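Local coordinates for 6'''-hydroxyparomomycin C oxidase (Microbacterium trichothecenolyticum, PDB 7DVE), which oxidises the C3 hydroxyl group on the sugar of C-glycosides such as isoorientin and mangiferin, using bound FAD and passing the electrons to oxygen to form hydrogen peroxide, at residues A[235-240]-A[250-255]; A[369-374]-A[417-422]; A[24-29]-A[157-162]; A[293-298]-A[446-451]. All blocks are in the same frame, centred on the assembly; numbering follows the deposited sequence.

Interaction 1. Residues A[235-240]-A[250-255]. With FAD (flavin-adenine dinucleotide), chain C.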
# COMPACT_ATOMS: atom_id res chain seq x y z
N SER A 235 -10.73 -5.61 -16.56
CA SER A 235 -11.22 -6.98 -16.42
C SER A 235 -11.63 -7.18 -14.97
O SER A 235 -10.76 -7.29 -14.09
CB SER A 235 -10.16 -7.99 -16.84
OG SER A 235 -9.93 -7.90 -18.24
N LEU A 236 -12.94 -7.23 -14.72
CA LEU A 236 -13.45 -7.37 -13.37
C LEU A 236 -13.63 -8.83 -13.01
O LEU A 236 -14.31 -9.57 -13.72
CB LEU A 236 -14.78 -6.63 -13.22
CG LEU A 236 -15.54 -6.87 -11.92
CD1 LEU A 236 -14.81 -6.27 -10.72
CD2 LEU A 236 -16.95 -6.31 -12.03
N VAL A 237 -13.04 -9.24 -11.90
CA VAL A 237 -13.25 -10.57 -11.36
C VAL A 237 -14.44 -10.49 -10.41
O VAL A 237 -14.40 -9.77 -9.40
CB VAL A 237 -12.00 -11.11 -10.65
CG1 VAL A 237 -12.27 -12.46 -9.99
CG2 VAL A 237 -10.85 -11.23 -11.63
N THR A 238 -15.53 -11.20 -10.74
CA THR A 238 -16.73 -11.20 -9.92
C THR A 238 -16.82 -12.41 -9.00
O THR A 238 -17.59 -12.37 -8.03
CB THR A 238 -17.98 -11.16 -10.81
OG1 THR A 238 -17.92 -12.22 -11.76
CG2 THR A 238 -18.05 -9.86 -11.55
N ARG A 239 -16.04 -13.46 -9.24
CA ARG A 239 -16.17 -14.68 -8.47
C ARG A 239 -14.88 -15.50 -8.55
O ARG A 239 -14.27 -15.60 -9.61
CB ARG A 239 -17.35 -15.52 -8.97
CG ARG A 239 -17.98 -16.40 -7.93
CD ARG A 239 -19.08 -17.31 -8.53
NE ARG A 239 -19.79 -16.66 -9.63
CZ ARG A 239 -20.38 -17.30 -10.63
NH1 ARG A 239 -20.37 -18.62 -10.71
NH2 ARG A 239 -21.02 -16.60 -11.57
N VAL A 240 -14.49 -16.08 -7.42
CA VAL A 240 -13.51 -17.16 -7.40
C VAL A 240 -14.27 -18.48 -7.56
O VAL A 240 -15.09 -18.84 -6.72
CB VAL A 240 -12.70 -17.16 -6.10
CG1 VAL A 240 -11.75 -18.36 -6.08
CG2 VAL A 240 -11.94 -15.84 -5.94
N VAL A 250 -11.51 -18.25 -11.95
CA VAL A 250 -12.13 -16.95 -11.72
C VAL A 250 -13.15 -16.70 -12.81
O VAL A 250 -13.06 -17.25 -13.91
CB VAL A 250 -11.09 -15.80 -11.66
CG1 VAL A 250 -10.29 -15.88 -10.38
CG2 VAL A 250 -10.17 -15.83 -12.89
N VAL A 251 -14.16 -15.90 -12.48
CA VAL A 251 -15.11 -15.36 -13.45
C VAL A 251 -14.71 -13.93 -13.77
O VAL A 251 -14.61 -13.09 -12.87
CB VAL A 251 -16.56 -15.44 -12.93
CG1 VAL A 251 -17.54 -15.27 -14.07
CG2 VAL A 251 -16.78 -16.78 -12.27
N VAL A 252 -14.49 -13.65 -15.05
CA VAL A 252 -13.95 -12.38 -15.51
C VAL A 252 -14.97 -11.73 -16.43
O VAL A 252 -15.42 -12.34 -17.40
CB VAL A 252 -12.61 -12.56 -16.24
CG1 VAL A 252 -12.13 -11.22 -16.76
CG2 VAL A 252 -11.58 -13.16 -15.31
N THR A 253 -15.30 -10.49 -16.14
CA THR A 253 -16.11 -9.67 -17.02
C THR A 253 -15.22 -8.66 -17.72
O THR A 253 -14.41 -7.98 -17.08
CB THR A 253 -17.21 -8.96 -16.23
OG1 THR A 253 -17.67 -9.83 -15.19
CG2 THR A 253 -18.35 -8.60 -17.14
N ASP A 254 -15.34 -8.60 -19.04
CA ASP A 254 -14.66 -7.56 -19.80
C ASP A 254 -15.45 -6.27 -19.63
O ASP A 254 -16.59 -6.18 -20.09
CB ASP A 254 -14.50 -7.94 -21.26
CG ASP A 254 -13.69 -6.93 -22.04
OD1 ASP A 254 -12.50 -6.74 -21.71
OD2 ASP A 254 -14.22 -6.31 -22.97
N VAL A 255 -14.85 -5.29 -18.95
CA VAL A 255 -15.56 -4.07 -18.57
C VAL A 255 -16.04 -3.31 -19.79
O VAL A 255 -17.05 -2.60 -19.74
CB VAL A 255 -14.65 -3.21 -17.67
CG1 VAL A 255 -15.21 -1.79 -17.50
CG2 VAL A 255 -14.46 -3.87 -16.30
PA FAD C . -3.59 -1.89 -4.49
O1A FAD C . -4.88 -1.23 -4.17
O2A FAD C . -2.36 -1.06 -4.56
O5B FAD C . -3.91 -2.63 -5.89
C5B FAD C . -5.02 -3.52 -5.97
C4B FAD C . -5.54 -3.57 -7.38
O4B FAD C . -6.61 -4.56 -7.37
C3B FAD C . -6.20 -2.24 -7.78
O3B FAD C . -5.63 -1.81 -9.03
C2B FAD C . -7.66 -2.68 -7.98
O2B FAD C . -8.29 -1.98 -9.06
C1B FAD C . -7.53 -4.14 -8.36
N9A FAD C . -8.83 -4.87 -8.15
C8A FAD C . -9.49 -4.81 -6.99
N7A FAD C . -10.59 -5.56 -7.09
C5A FAD C . -10.63 -6.09 -8.31
C6A FAD C . -11.51 -6.91 -8.90
N6A FAD C . -12.55 -7.28 -8.15
N1A FAD C . -11.36 -7.35 -10.16
C2A FAD C . -10.24 -6.92 -10.88
N3A FAD C . -9.32 -6.06 -10.24
C4A FAD C . -9.53 -5.66 -8.98
N1 FAD C . 2.17 2.95 1.09
C2 FAD C . 3.41 2.79 1.68
O2 FAD C . 3.73 1.67 2.05
N3 FAD C . 4.26 3.90 1.84
C4 FAD C . 3.87 5.17 1.35
O4 FAD C . 4.63 6.13 1.48
C4X FAD C . 2.61 5.30 0.77
N5 FAD C . 2.14 6.50 0.34
C5X FAD C . 0.97 6.56 -0.35
C6 FAD C . 0.53 7.77 -0.93
C7 FAD C . -0.63 7.84 -1.69
C7M FAD C . -1.08 9.19 -2.32
C8 FAD C . -1.40 6.69 -1.87
C8M FAD C . -2.69 6.77 -2.71
C9 FAD C . -0.98 5.49 -1.29
C9A FAD C . 0.20 5.41 -0.53
N10 FAD C . 0.60 4.26 0.05
C10 FAD C . 1.79 4.18 0.65
C1' FAD C . -0.23 3.01 0.03
C2' FAD C . 0.13 2.00 -1.06
O2' FAD C . -0.20 2.58 -2.34
C3' FAD C . -0.61 0.65 -0.82
O3' FAD C . -0.22 0.10 0.44
C4' FAD C . -0.23 -0.39 -1.88
O4' FAD C . -0.53 0.11 -3.17
C5' FAD C . -1.02 -1.71 -1.65
O5' FAD C . -0.83 -2.61 -2.76
P FAD C . -1.88 -3.77 -3.16
O1P FAD C . -1.56 -4.38 -4.48
O2P FAD C . -1.96 -4.64 -1.97
O3P FAD C . -3.31 -3.09 -3.46
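V237 holds CG1 anti to its backbone N (chi1 176°), which lays that methyl obliquely across V250, 3.9 Å from CB of V250. V251 keeps CG2 anti to its carbonyl carbon, and the methyl meets R239, reaching CB of R239 at 3.6 Å and also lying over one face of its guanidinium. Both pairs belong to the beta hairpin of strands 235-243 and 246-254. S235, V237, V250 and V252 line the face on which V237, V250 and V252 pack against F40 of strand 37-40; L236, R239, V251 and T253 line the other. L236 and T253 form a hydrogen-bonded antiparallel pair, the bond from T253 N to L236 O measuring 2.8 Å and being nearly straight (173°). Beyond it the register slips at a beta bulge, where T238 and R239 both lie opposite V251: T238 N donates to V251 O, and V251 N to R239 O. Strand 235-243 is an outer strand of its sheet, and V237 turns its own N-H and C=O to the FAD adenine, as expected in the FAD-binding part of a GMC oxidoreductase. V237 N donates to FAD N1A at 3.1 Å (170°), while FAD N6A gives a weak bond to V237 O, 3.3 Å long. Both of these bonds to the adenine come from the V237 backbone, and CD1 of L236 lies 3.6 Å from FAD N6A.

Interaction 2. Residues A[369-374]-A[417-422]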
# COMPACT_ATOMS: atom_id res chain seq x y z
N LEU A 369 5.39 16.89 8.17
CA LEU A 369 5.58 15.78 9.09
C LEU A 369 4.30 14.97 9.18
O LEU A 369 3.21 15.54 9.29
CB LEU A 369 5.94 16.27 10.51
CG LEU A 369 7.28 16.96 10.70
CD1 LEU A 369 7.14 18.46 10.45
CD2 LEU A 369 7.81 16.66 12.09
N GLY A 370 4.45 13.65 9.18
CA GLY A 370 3.36 12.76 9.55
C GLY A 370 3.75 11.73 10.60
O GLY A 370 4.79 11.06 10.49
N LEU A 371 2.92 11.60 11.63
CA LEU A 371 3.02 10.52 12.59
C LEU A 371 1.82 9.59 12.44
O LEU A 371 0.69 10.03 12.21
CB LEU A 371 3.11 11.03 14.03
CG LEU A 371 4.49 10.93 14.71
CD1 LEU A 371 5.55 11.81 14.04
CD2 LEU A 371 4.39 11.20 16.23
N PHE A 372 2.07 8.29 12.57
CA PHE A 372 1.08 7.25 12.37
C PHE A 372 1.03 6.39 13.61
O PHE A 372 2.08 5.97 14.12
CB PHE A 372 1.41 6.36 11.17
CG PHE A 372 1.43 7.08 9.86
CD1 PHE A 372 2.49 7.93 9.52
CD2 PHE A 372 0.40 6.91 8.94
CE1 PHE A 372 2.53 8.62 8.30
CE2 PHE A 372 0.44 7.58 7.70
CZ PHE A 372 1.52 8.44 7.39
N CYS A 373 -0.19 6.12 14.07
CA CYS A 373 -0.45 5.30 15.25
C CYS A 373 -0.76 3.86 14.87
O CYS A 373 -1.28 3.58 13.78
CB CYS A 373 -1.63 5.87 16.03
SG CYS A 373 -1.29 7.47 16.68
N ALA A 374 -0.43 2.94 15.78
CA ALA A 374 -0.90 1.57 15.71
C ALA A 374 -2.31 1.48 16.30
O ALA A 374 -2.64 2.15 17.27
CB ALA A 374 0.04 0.65 16.48
N ALA A 417 1.53 15.33 20.79
CA ALA A 417 2.63 15.99 21.50
C ALA A 417 3.98 15.67 20.86
O ALA A 417 4.85 16.55 20.74
CB ALA A 417 2.62 15.59 22.98
N GLU A 418 4.18 14.43 20.39
CA GLU A 418 5.48 14.11 19.80
C GLU A 418 5.68 14.79 18.45
O GLU A 418 6.82 15.17 18.11
CB GLU A 418 5.68 12.60 19.66
CG GLU A 418 7.02 12.20 18.94
CD GLU A 418 8.30 12.51 19.75
OE1 GLU A 418 8.19 13.10 20.85
OE2 GLU A 418 9.42 12.16 19.30
N ILE A 419 4.63 14.95 17.65
CA ILE A 419 4.88 15.55 16.34
C ILE A 419 5.21 17.02 16.51
O ILE A 419 6.04 17.56 15.77
CB ILE A 419 3.71 15.34 15.37
CG1 ILE A 419 4.19 15.66 13.95
CG2 ILE A 419 2.55 16.21 15.75
CD1 ILE A 419 3.27 15.12 12.85
N VAL A 420 4.60 17.69 17.49
CA VAL A 420 5.01 19.07 17.75
C VAL A 420 6.46 19.13 18.22
O VAL A 420 7.24 19.99 17.77
CB VAL A 420 4.04 19.74 18.74
CG1 VAL A 420 4.50 21.15 19.06
CG2 VAL A 420 2.66 19.76 18.14
N ARG A 421 6.86 18.21 19.11
CA ARG A 421 8.25 18.22 19.57
C ARG A 421 9.23 17.99 18.42
O ARG A 421 10.29 18.63 18.35
CB ARG A 421 8.45 17.18 20.67
CG ARG A 421 9.86 17.15 21.25
CD ARG A 421 10.09 15.95 22.19
NE ARG A 421 10.62 14.80 21.45
CZ ARG A 421 11.88 14.69 21.05
NH1 ARG A 421 12.78 15.63 21.34
NH2 ARG A 421 12.26 13.63 20.35
N LEU A 422 8.91 17.08 17.50
CA LEU A 422 9.82 16.84 16.39
C LEU A 422 9.84 18.02 15.42
O LEU A 422 10.90 18.35 14.87
CB LEU A 422 9.44 15.56 15.64
CG LEU A 422 9.50 14.18 16.29
CD1 LEU A 422 8.79 13.17 15.39
CD2 LEU A 422 10.91 13.72 16.60
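I419 pushes its CD1 methyl between L369 and L371, where helix 406-424 packs on strand 366-373 of an antiparallel sheet, an arrangement consistent with the substrate-binding part of the GMC fold. With CG1 anti to the backbone N (chi1 -165°), the I419 chain runs out extended, and its CD1 lies 3.7 Å from CB of L369. The same methyl comes to 3.6 Å from L369 O, so the tip touches strand backbone as well as side chain. L371 slides past I419 in the opposite direction and forks against the helix: its CD1 meets CD1 of L422 at 3.8 Å, and its CD2 rests on the aliphatic part of E418, 3.9 Å from CG. L369 reaches L422 from the other end, CD2 to CB at 4.1 Å. An alanine in place of L371 would probably open a gap between I419, L422 and the CG of E418, leaving CD1 of L422 without its L371 partner. Further out, I301 and F303 of strand 300-307 back I419, and A415 and F341 flank L371. Backbone bonds to strands 300-307 and 341-347 hold the strand from either edge. F372 points to the other face of the sheet, where its ring meets that of H444. On the helix, E418 bends at chi2 to meet R421, whose NH1 also bonds V184 O; the salt bridge runs from R421 NE to the syn side of E418 OE1, 3.0 Å away and in the guanidinium plane.

Interaction 3. Residues A[24-29]-A[157-162]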
# COMPACT_ATOMS: atom_id res chain seq x y z
N TYR A 24 3.57 -11.57 -6.84
CA TYR A 24 3.34 -12.96 -7.26
C TYR A 24 3.78 -13.18 -8.70
O TYR A 24 4.46 -14.17 -9.02
CB TYR A 24 1.87 -13.33 -7.09
CG TYR A 24 1.53 -13.78 -5.70
CD1 TYR A 24 1.29 -12.86 -4.68
CD2 TYR A 24 1.47 -15.13 -5.38
CE1 TYR A 24 0.98 -13.27 -3.40
CE2 TYR A 24 1.16 -15.55 -4.09
CZ TYR A 24 0.92 -14.61 -3.11
OH TYR A 24 0.62 -15.02 -1.85
N ALA A 25 3.43 -12.25 -9.60
CA ALA A 25 3.81 -12.40 -11.00
C ALA A 25 5.32 -12.47 -11.16
O ALA A 25 5.85 -13.34 -11.87
CB ALA A 25 3.24 -11.25 -11.84
N ARG A 26 6.05 -11.57 -10.50
CA ARG A 26 7.50 -11.54 -10.70
C ARG A 26 8.18 -12.76 -10.09
O ARG A 26 9.10 -13.33 -10.69
CB ARG A 26 8.10 -10.26 -10.14
CG ARG A 26 9.46 -9.93 -10.80
CD ARG A 26 10.58 -10.02 -9.81
NE ARG A 26 11.87 -9.55 -10.29
CZ ARG A 26 12.23 -8.27 -10.33
NH1 ARG A 26 11.35 -7.30 -10.14
NH2 ARG A 26 13.49 -7.96 -10.57
N ILE A 27 7.74 -13.18 -8.89
CA ILE A 27 8.41 -14.32 -8.28
C ILE A 27 8.13 -15.58 -9.05
O ILE A 27 8.98 -16.46 -9.14
CB ILE A 27 8.04 -14.48 -6.80
CG1 ILE A 27 8.43 -13.23 -6.02
CG2 ILE A 27 8.74 -15.72 -6.21
CD1 ILE A 27 9.93 -13.18 -5.74
N LEU A 28 6.94 -15.70 -9.65
CA LEU A 28 6.71 -16.89 -10.46
C LEU A 28 7.41 -16.79 -11.81
O LEU A 28 7.81 -17.81 -12.36
CB LEU A 28 5.20 -17.15 -10.62
CG LEU A 28 4.47 -17.49 -9.31
CD1 LEU A 28 2.95 -17.36 -9.41
CD2 LEU A 28 4.87 -18.89 -8.81
N SER A 29 7.59 -15.58 -12.36
CA SER A 29 8.40 -15.47 -13.58
C SER A 29 9.86 -15.83 -13.31
O SER A 29 10.56 -16.32 -14.21
CB SER A 29 8.31 -14.07 -14.18
OG SER A 29 6.96 -13.73 -14.46
N GLY A 157 11.64 -8.13 -0.71
CA GLY A 157 10.70 -7.08 -1.08
C GLY A 157 11.39 -5.77 -1.44
O GLY A 157 10.96 -5.07 -2.37
N GLU A 158 12.44 -5.41 -0.70
CA GLU A 158 13.27 -4.25 -1.07
C GLU A 158 13.90 -4.43 -2.45
O GLU A 158 14.03 -3.46 -3.21
CB GLU A 158 14.35 -4.03 -0.02
CG GLU A 158 13.77 -3.49 1.28
CD GLU A 158 14.58 -3.88 2.50
OE1 GLU A 158 15.64 -4.53 2.35
OE2 GLU A 158 14.15 -3.53 3.62
N ARG A 159 14.28 -5.66 -2.80
CA ARG A 159 14.75 -5.90 -4.16
C ARG A 159 13.63 -5.73 -5.18
O ARG A 159 13.82 -5.16 -6.27
CB ARG A 159 15.37 -7.28 -4.26
CG ARG A 159 15.53 -7.80 -5.67
CD ARG A 159 16.18 -9.17 -5.65
NE ARG A 159 15.21 -10.26 -5.50
CZ ARG A 159 14.59 -10.86 -6.51
NH1 ARG A 159 14.74 -10.45 -7.75
NH2 ARG A 159 13.82 -11.92 -6.26
N LEU A 160 12.43 -6.22 -4.86
CA LEU A 160 11.33 -6.12 -5.82
C LEU A 160 10.97 -4.67 -6.08
O LEU A 160 10.66 -4.29 -7.21
CB LEU A 160 10.12 -6.91 -5.32
CG LEU A 160 10.26 -8.44 -5.28
CD1 LEU A 160 8.89 -9.07 -5.26
CD2 LEU A 160 11.06 -8.99 -6.45
N LEU A 161 11.03 -3.83 -5.05
CA LEU A 161 10.61 -2.45 -5.17
C LEU A 161 11.76 -1.51 -5.52
O LEU A 161 11.51 -0.32 -5.72
CB LEU A 161 9.92 -1.99 -3.87
CG LEU A 161 8.57 -2.65 -3.50
CD1 LEU A 161 8.33 -2.69 -1.98
CD2 LEU A 161 7.41 -1.96 -4.18
N GLY A 162 12.99 -2.01 -5.61
CA GLY A 162 14.15 -1.17 -5.90
C GLY A 162 14.29 -0.08 -4.86
O GLY A 162 14.41 1.11 -5.19
O HOH W 1 12.91 -5.29 -9.13
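R26 leaves helix 19-31 toward L160 of helix 149-161, its CG anti to the backbone N (chi1 -157°). A bend at chi2 (-114°) then carries CD close against CD2 of L160, 3.5 Å away. The same methyl lies over one face of the R26 guanidinium and also over the face of the R159 guanidinium, so a single leucine branch touches both arginines. NE of R26 makes a salt bridge to E30 and stands 3.9 Å from NH1 of R159. Those like charges, with guanidinium planes almost perpendicular, are probably tolerated because R159 NH1 also bridges to E30, while R159 NE turns to E156. At the tip of R26, its NH1 donates to a water at 2.7 Å, and the water lies 3.0 Å from R159 O, to which it can donate; R26 NH1 also bonds V218 O. A leucine in place of R26 would probably leave E30 without one of its arginine partners and break the water link to R159 O. Nearby, CD1 of I27 lies 4.1 Å from NH2 of R159. G162, with positive phi, closes helix 149-161 in a Schellman motif. Helix 19-31 follows a GxGxxG-type turn, consistent with the first helix of a Rossmann-type FAD-binding fold.

Interaction 4. Residues A[293-298]-A[446-451]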
# COMPACT_ATOMS: atom_id res chain seq x y z
N ARG A 293 -12.80 -9.03 9.19
CA ARG A 293 -12.66 -8.61 10.57
C ARG A 293 -11.21 -8.23 10.90
O ARG A 293 -10.28 -8.53 10.14
CB ARG A 293 -13.13 -9.74 11.50
CG ARG A 293 -14.63 -9.96 11.51
CD ARG A 293 -15.02 -11.03 12.53
NE ARG A 293 -16.47 -11.16 12.63
CZ ARG A 293 -17.22 -10.35 13.36
NH1 ARG A 293 -16.69 -9.34 14.05
NH2 ARG A 293 -18.54 -10.54 13.40
N TYR A 294 -11.03 -7.58 12.05
CA TYR A 294 -9.73 -7.14 12.57
C TYR A 294 -9.13 -6.04 11.70
O TYR A 294 -7.92 -5.78 11.75
CB TYR A 294 -8.75 -8.32 12.78
CG TYR A 294 -9.41 -9.50 13.50
CD1 TYR A 294 -9.70 -9.45 14.86
CD2 TYR A 294 -9.82 -10.63 12.79
CE1 TYR A 294 -10.37 -10.50 15.50
CE2 TYR A 294 -10.48 -11.66 13.41
CZ TYR A 294 -10.76 -11.61 14.77
OH TYR A 294 -11.42 -12.66 15.37
N LEU A 295 -9.99 -5.39 10.92
CA LEU A 295 -9.64 -4.27 10.05
C LEU A 295 -9.00 -3.14 10.85
O LEU A 295 -9.54 -2.69 11.86
CB LEU A 295 -10.91 -3.75 9.36
CG LEU A 295 -10.92 -2.38 8.64
CD1 LEU A 295 -9.84 -2.32 7.62
CD2 LEU A 295 -12.27 -2.06 8.01
N ASN A 296 -7.87 -2.63 10.37
CA ASN A 296 -7.26 -1.51 11.08
C ASN A 296 -6.63 -0.51 10.12
O ASN A 296 -5.89 -0.88 9.19
CB ASN A 296 -6.23 -1.98 12.12
CG ASN A 296 -5.12 -2.86 11.54
OD1 ASN A 296 -3.95 -2.45 11.46
ND2 ASN A 296 -5.47 -4.11 11.19
N ASP A 297 -6.95 0.75 10.35
CA ASP A 297 -6.34 1.92 9.73
C ASP A 297 -5.33 2.52 10.72
O ASP A 297 -5.37 2.23 11.92
CB ASP A 297 -7.44 2.91 9.33
CG ASP A 297 -6.93 4.28 8.94
OD1 ASP A 297 -6.34 4.42 7.84
OD2 ASP A 297 -7.20 5.25 9.69
N GLN A 298 -4.40 3.32 10.21
CA GLN A 298 -3.38 3.98 11.03
C GLN A 298 -3.74 5.46 11.16
O GLN A 298 -3.53 6.24 10.22
CB GLN A 298 -1.98 3.81 10.43
CG GLN A 298 -1.42 2.37 10.40
CD GLN A 298 -0.16 2.28 9.51
OE1 GLN A 298 0.21 3.27 8.88
NE2 GLN A 298 0.48 1.11 9.46
N GLN A 446 -5.05 -2.80 7.11
CA GLN A 446 -4.48 -4.10 7.38
C GLN A 446 -5.53 -5.02 7.98
O GLN A 446 -6.62 -4.59 8.39
CB GLN A 446 -3.27 -3.99 8.33
CG GLN A 446 -2.03 -3.28 7.75
CD GLN A 446 -2.22 -1.78 7.57
OE1 GLN A 446 -1.84 -1.22 6.54
NE2 GLN A 446 -2.79 -1.11 8.59
N GLY A 447 -5.19 -6.31 8.03
CA GLY A 447 -5.81 -7.23 8.97
C GLY A 447 -7.05 -7.95 8.48
O GLY A 447 -7.44 -8.92 9.11
N THR A 448 -7.65 -7.53 7.37
CA THR A 448 -8.95 -8.09 7.00
C THR A 448 -8.86 -9.51 6.49
O THR A 448 -9.89 -10.21 6.44
CB THR A 448 -9.64 -7.22 5.95
OG1 THR A 448 -8.74 -7.01 4.86
CG2 THR A 448 -10.04 -5.86 6.54
N VAL A 449 -7.67 -9.96 6.10
CA VAL A 449 -7.45 -11.34 5.67
C VAL A 449 -6.15 -11.84 6.27
O VAL A 449 -5.28 -12.35 5.57
CB VAL A 449 -7.44 -11.45 4.13
CG1 VAL A 449 -8.86 -11.29 3.59
CG2 VAL A 449 -6.52 -10.40 3.52
N ARG A 450 -6.03 -11.70 7.59
CA ARG A 450 -4.74 -11.81 8.26
C ARG A 450 -4.23 -13.25 8.28
O ARG A 450 -5.00 -14.22 8.36
CB ARG A 450 -4.85 -11.27 9.69
CG ARG A 450 -6.06 -11.76 10.38
CD ARG A 450 -5.91 -11.98 11.88
NE ARG A 450 -5.83 -10.80 12.72
CZ ARG A 450 -6.18 -10.79 14.00
NH1 ARG A 450 -6.69 -11.87 14.58
NH2 ARG A 450 -5.99 -9.70 14.73
N MET A 451 -2.91 -13.38 8.22
CA MET A 451 -2.27 -14.68 8.32
C MET A 451 -2.12 -15.07 9.79
O MET A 451 -1.97 -14.22 10.67
CB MET A 451 -0.90 -14.65 7.62
CG MET A 451 0.20 -13.94 8.40
SD MET A 451 1.86 -14.34 7.78
CE MET A 451 1.54 -14.65 6.04
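N296 and Q446 join two loops by backbone bonds, as a single hydrogen-bonded antiparallel bridge: Q446 N donates to N296 O at 3.0 Å and N296 N to Q446 O at 3.1 Å. Among side-chain bonds, N296 ND2 donates in its amide plane to Y294 O at 3.0 Å, which fixes the turn of the amide, while Q446 NE2 gives a weak bond to N296 OD1 at 3.4 Å. The cation-pi contact is flat: the R450 guanidinium stacks on one face of the Y294 ring, planes 8° apart, with CZ 3.5 Å above Y294 CG. R450 gets there with CG between its backbone N and carbonyl carbon (chi1 45°) and two further bends, and its NH1 is also held by A458 O. Apolar packing adds CG2 of T448, side by side with L295 and 3.6 Å from its CB. At G447, with positive phi, a CB would run into Y294 O and N296 ND2. Q298 lies close to Q446, and its OE1 bonds ND1 of H444, the probable proton acceptor, while its NE2 bonds C487 O and T485. The bridged loops thus lie beside the probable catalytic histidine, consistent with a second shell of the GMC oxidoreductase active site.

How the interactions relate
From the N terminus, interaction 3 comes first, closing a long loop between helix 19-31 and helix 149-161. Interaction 1 follows in series and spans only a hairpin, strands 235-243 and 246-254, at the adenine end of FAD. Interaction 4 then opens at 293-298 and closes at 446-451, tying the loop before strand 300-307 to the loop carrying H444. Interaction 2 is the only one nested within another: both its segments, 369-374 and 417-422, fall within that span, and no contacts cross. Interactions 2 and 4 meet directly, C373 O lying 3.4 Å from Q298 CB. Interactions 1 and 2 lie on opposite sides of the chain's centre, about 42 Å between centres.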